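Local coordinates for hypothetical protein (Neisseria meningitidis Z2491, PDB 2F46) that is probably a phosphatase of a nonclassical, eukaryotic-like type, built on a fold related to that of the cysteine-dependent phosphatases, at residues 28-33 with 106-111; 46-51 with 76-81. One frame throughout, in Å; residues are numbered along the deposited sequence.

Contact 1: 28-33 with 106-111; sequences PQLTKA and LAYCRT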
# COMPACT_ATOMS: atom_id res chain seq x y z
N PRO A 28 -4.29 4.98 4.60
CA PRO A 28 -5.67 4.66 4.48
C PRO A 28 -6.30 5.32 3.27
O PRO A 28 -5.62 6.02 2.47
CB PRO A 28 -6.29 5.24 5.77
CG PRO A 28 -5.34 6.18 6.26
CD PRO A 28 -4.02 5.88 5.73
N GLN A 29 -7.59 5.13 3.07
CA GLN A 29 -8.25 5.58 1.84
C GLN A 29 -7.98 7.03 1.49
O GLN A 29 -8.19 7.92 2.33
CB GLN A 29 -9.75 5.38 1.97
CG GLN A 29 -10.57 5.88 0.85
CD GLN A 29 -10.34 5.11 -0.43
OE1 GLN A 29 -10.37 3.86 -0.42
NE2 GLN A 29 -10.13 5.83 -1.55
N LEU A 30 -7.52 7.25 0.28
CA LEU A 30 -7.24 8.59 -0.19
C LEU A 30 -8.52 9.31 -0.55
O LEU A 30 -9.53 8.71 -0.96
CB LEU A 30 -6.32 8.58 -1.41
CG LEU A 30 -4.95 8.00 -1.13
CD1 LEU A 30 -4.10 8.06 -2.39
CD2 LEU A 30 -4.25 8.61 0.04
N THR A 31 -8.45 10.64 -0.39
CA THR A 31 -9.55 11.54 -0.74
C THR A 31 -8.96 12.68 -1.57
O THR A 31 -7.75 12.84 -1.64
CB THR A 31 -10.17 12.14 0.50
OG1 THR A 31 -9.20 12.96 1.14
CG2 THR A 31 -10.62 11.04 1.44
N LYS A 32 -9.82 13.49 -2.17
CA LYS A 32 -9.37 14.66 -2.94
C LYS A 32 -8.49 15.58 -2.10
O LYS A 32 -7.53 16.16 -2.60
CB LYS A 32 -10.58 15.45 -3.41
CG LYS A 32 -10.24 16.57 -4.33
CD LYS A 32 -11.51 17.23 -4.82
CE LYS A 32 -11.18 18.27 -5.85
NZ LYS A 32 -12.43 18.80 -6.46
N ALA A 33 -8.83 15.70 -0.82
CA ALA A 33 -8.11 16.53 0.10
C ALA A 33 -6.66 16.13 0.30
O ALA A 33 -5.89 16.92 0.81
CB ALA A 33 -8.83 16.57 1.43
N LEU A 106 3.25 5.51 -3.36
CA LEU A 106 2.27 5.50 -2.28
C LEU A 106 1.26 4.39 -2.58
O LEU A 106 0.58 4.45 -3.63
CB LEU A 106 1.53 6.83 -2.21
CG LEU A 106 0.36 6.96 -1.24
CD1 LEU A 106 0.68 6.57 0.13
CD2 LEU A 106 -0.13 8.42 -1.29
N ALA A 107 1.14 3.45 -1.67
CA ALA A 107 0.11 2.41 -1.75
C ALA A 107 -0.96 2.66 -0.72
O ALA A 107 -0.67 3.06 0.41
CB ALA A 107 0.70 1.04 -1.58
N TYR A 108 -2.22 2.45 -1.09
CA TYR A 108 -3.31 2.62 -0.12
C TYR A 108 -4.39 1.53 -0.21
O TYR A 108 -4.52 0.85 -1.25
CB TYR A 108 -4.01 3.98 -0.24
CG TYR A 108 -4.93 4.17 -1.43
CD1 TYR A 108 -4.46 4.58 -2.64
CD2 TYR A 108 -6.30 3.95 -1.32
CE1 TYR A 108 -5.30 4.82 -3.73
CE2 TYR A 108 -7.15 4.18 -2.39
CZ TYR A 108 -6.65 4.59 -3.61
OH TYR A 108 -7.51 4.79 -4.66
N CYS A 109 -5.10 1.32 0.88
CA CYS A 109 -6.31 0.53 0.81
C CYS A 109 -7.26 1.28 1.71
O CYS A 109 -7.23 2.52 1.80
CB CYS A 109 -6.06 -0.96 1.14
SG CYS A 109 -5.94 -1.46 2.88
N ARG A 110 -8.15 0.58 2.37
CA ARG A 110 -9.05 1.29 3.30
C ARG A 110 -8.25 1.82 4.49
O ARG A 110 -8.47 2.95 4.96
CB ARG A 110 -10.14 0.34 3.82
CG ARG A 110 -11.15 1.04 4.72
CD ARG A 110 -12.23 0.10 5.19
NE ARG A 110 -13.19 0.81 6.03
CZ ARG A 110 -13.05 1.03 7.34
NH1 ARG A 110 -11.98 0.59 8.00
NH2 ARG A 110 -14.00 1.71 7.98
N THR A 111 -7.32 1.00 4.98
CA THR A 111 -6.52 1.33 6.16
C THR A 111 -5.02 1.32 5.94
O THR A 111 -4.28 1.82 6.79
CB THR A 111 -6.75 0.29 7.24
OG1 THR A 111 -6.41 -1.01 6.73
CG2 THR A 111 -8.17 0.33 7.76
O HOH W 1 -10.08 4.17 -4.30

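Contact 2: 46-51 with 76-81; sequences IICNRP and FHHQPV. Unlike the reference sequence in segment 46-51: I46 (reference Val).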
# COMPACT_ATOMS: atom_id res chain seq x y z
N ILE A 46 1.13 5.73 -7.64
CA ILE A 46 0.04 5.36 -6.74
C ILE A 46 -0.36 3.93 -7.05
O ILE A 46 -0.64 3.60 -8.21
CB ILE A 46 -1.21 6.26 -6.95
CG1 ILE A 46 -0.95 7.65 -6.35
CG2 ILE A 46 -2.50 5.62 -6.39
CD1 ILE A 46 -1.08 7.73 -4.85
N ILE A 47 -0.41 3.10 -6.01
CA ILE A 47 -0.96 1.75 -6.07
C ILE A 47 -2.18 1.69 -5.14
O ILE A 47 -2.10 2.02 -3.94
CB ILE A 47 0.02 0.65 -5.63
CG1 ILE A 47 1.27 0.67 -6.52
CG2 ILE A 47 -0.64 -0.72 -5.74
CD1 ILE A 47 2.42 -0.21 -6.06
N CYS A 48 -3.34 1.31 -5.67
CA CYS A 48 -4.53 1.09 -4.92
C CYS A 48 -4.78 -0.36 -4.76
O CYS A 48 -4.94 -1.08 -5.77
CB CYS A 48 -5.72 1.70 -5.60
SG CYS A 48 -7.30 1.36 -4.87
N ASN A 49 -4.82 -0.79 -3.50
CA ASN A 49 -5.02 -2.22 -3.19
C ASN A 49 -6.42 -2.59 -2.73
O ASN A 49 -6.63 -3.63 -2.13
CB ASN A 49 -3.96 -2.75 -2.20
CG ASN A 49 -2.55 -2.76 -2.76
OD1 ASN A 49 -1.63 -2.16 -2.18
ND2 ASN A 49 -2.34 -3.48 -3.88
N ARG A 50 -7.36 -1.67 -3.00
CA ARG A 50 -8.74 -1.75 -2.54
C ARG A 50 -9.66 -1.94 -3.73
O ARG A 50 -9.64 -1.11 -4.63
CB ARG A 50 -9.16 -0.47 -1.79
CG ARG A 50 -10.41 -0.64 -1.00
CD ARG A 50 -10.76 0.62 -0.27
NE ARG A 50 -11.84 0.34 0.63
CZ ARG A 50 -12.44 1.23 1.39
NH1 ARG A 50 -12.11 2.51 1.35
NH2 ARG A 50 -13.39 0.82 2.21
N PRO A 51 -10.49 -2.99 -3.71
CA PRO A 51 -11.57 -3.02 -4.72
C PRO A 51 -12.46 -1.78 -4.61
O PRO A 51 -12.71 -1.30 -3.52
CB PRO A 51 -12.37 -4.27 -4.33
CG PRO A 51 -11.41 -5.10 -3.48
CD PRO A 51 -10.60 -4.09 -2.74
N PHE A 76 -0.04 4.98 -12.10
CA PHE A 76 -1.22 4.56 -11.33
C PHE A 76 -1.51 3.10 -11.60
O PHE A 76 -1.61 2.69 -12.76
CB PHE A 76 -2.43 5.37 -11.77
CG PHE A 76 -2.36 6.83 -11.44
CD1 PHE A 76 -1.79 7.74 -12.33
CD2 PHE A 76 -2.86 7.31 -10.26
CE1 PHE A 76 -1.71 9.11 -11.99
CE2 PHE A 76 -2.77 8.65 -9.94
CZ PHE A 76 -2.22 9.52 -10.82
N HIS A 77 -1.69 2.34 -10.54
CA HIS A 77 -1.98 0.91 -10.66
C HIS A 77 -3.09 0.55 -9.73
O HIS A 77 -3.00 0.77 -8.53
CB HIS A 77 -0.74 0.07 -10.34
CG HIS A 77 0.44 0.41 -11.16
ND1 HIS A 77 0.53 0.09 -12.50
CD2 HIS A 77 1.56 1.11 -10.87
CE1 HIS A 77 1.68 0.54 -12.97
NE2 HIS A 77 2.32 1.17 -12.01
N HIS A 78 -4.14 -0.09 -10.25
CA HIS A 78 -5.20 -0.66 -9.45
C HIS A 78 -4.99 -2.17 -9.27
O HIS A 78 -5.09 -2.96 -10.23
CB HIS A 78 -6.57 -0.40 -10.07
CG HIS A 78 -7.70 -0.55 -9.12
ND1 HIS A 78 -9.03 -0.43 -9.51
CD2 HIS A 78 -7.73 -0.82 -7.80
CE1 HIS A 78 -9.81 -0.62 -8.47
NE2 HIS A 78 -9.04 -0.85 -7.41
N GLN A 79 -4.60 -2.54 -8.04
CA GLN A 79 -4.24 -3.91 -7.73
C GLN A 79 -5.11 -4.33 -6.57
O GLN A 79 -4.66 -4.53 -5.44
CB GLN A 79 -2.74 -4.04 -7.42
CG GLN A 79 -2.37 -5.53 -7.20
CD GLN A 79 -1.18 -5.83 -6.31
OE1 GLN A 79 -0.50 -4.91 -5.79
NE2 GLN A 79 -0.94 -7.12 -6.11
N PRO A 80 -6.41 -4.48 -6.82
CA PRO A 80 -7.32 -4.77 -5.73
C PRO A 80 -7.10 -6.18 -5.14
O PRO A 80 -6.88 -7.16 -5.87
CB PRO A 80 -8.69 -4.64 -6.40
CG PRO A 80 -8.43 -5.03 -7.76
CD PRO A 80 -7.11 -4.48 -8.12
N VAL A 81 -7.11 -6.25 -3.81
CA VAL A 81 -7.12 -7.50 -3.07
C VAL A 81 -8.03 -7.38 -1.86
O VAL A 81 -8.43 -6.27 -1.45
CB VAL A 81 -5.71 -7.90 -2.60
CG1 VAL A 81 -4.72 -7.94 -3.79
CG2 VAL A 81 -5.19 -6.93 -1.53

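Contact 1: 28-33 with 106-111
Q29 NE2 is gripped by two acceptors. One is the backbone: L30 O takes an N-H from Q29 NE2 at 3.0 Å, in the carbonyl plane and on a lone pair. The other is a water 3.2 Å from Q29 NE2, which also lies 2.7 Å from Y108 OH and so bridges amide and phenol. With CG anti to the backbone N and the chain bent at chi2 (66°), the amide runs alongside the Y108 ring, its plane nearly perpendicular to the ring plane; Q29 OE1 is taken by R50 NH1.

On one face of that ring sits L30: CG makes a CH-pi contact 4.0 Å from the Y108 centroid, while CD1 packs against Y108 CD1 and reaches on to CD2 of L106. Helix 61-68 adds F61 and I64 around the tyrosine.

Two residues beyond the end of strand 105-108, R110 O accepts from Q29 N at 3.0 Å, the donor approaching from above the carbonyl plane (61° out of it). P28 CB lies against the same oxygen.

C109 opens a C-X4-R sequence ending at R114, one residue shorter than the C-X5-R signature of classical cysteine phosphatases. In the conformer described, T111 N donates to C109 SG over 3.5 Å, which could help stabilise a thiolate if the cysteine ionises. The chemistry is consistent with a catalytic loop, tied to 28-33 by the one backbone bond from Q29.

Contact 2: 46-51 with 76-81
Strands 46-48 and 76-78 run parallel, and their main-chain groups satisfy one another in turn: H77 N donates to I46 O, C48 N to H77 O, and Q79 N to C48 O at 2.7 Å, each nearly along the C=O axis. Beyond the strands V81 N reaches N49 O from above the carbonyl plane. N49 carries the next link, its CG anti to the carbonyl carbon: ND2 gives one N-H to Q79 O at 3.0 Å, on a lone pair, and makes a weak bond to Q79 OE1, the two amide planes standing 72° apart. Q79 NE2 donates to D90 O.

These strands and helix 61-68 form a beta-alpha-beta unit, and F61 of that helix lies against I46, C48 and F76 on the sheet face they share.

H78, its CG anti to the backbone N (chi1 -161°), brings its ring edge to the turn after strand 46-48: NE2 donates its N-H to R50 O, 2.9 Å away and close to the ring plane, while C48 O sits at the ring edge. C48 SG accepts from R50 N at 3.6 Å. R50 NE pairs with E54 and NH2 with E55 in salt bridges, and V81 O accepts from R114 NH1.

The centres of contacts 1 and 2 lie about 10 Å apart, and both reach the same mixed sheet, where strand 105-108 stands between 24-27 and 45-48, and 75-78 is one of the two edge strands. Along the chain contact 2 is nested inside contact 1: 28-33 comes first, then 46-51 and 76-81, with 106-111 closing the circuit. Segments 106-111 and 46-51 meet directly, N49 N lying 2.8 Å from Y108 O in a probable hydrogen bond, and R110 CD packs on the R50 guanidinium. Helix 61-68 covers side chains of both. The loops after 24-27, 45-48, 75-78 and 105-108 thus gather at the C-terminal ends of these parallel strands, around C109, the likely phosphatase site.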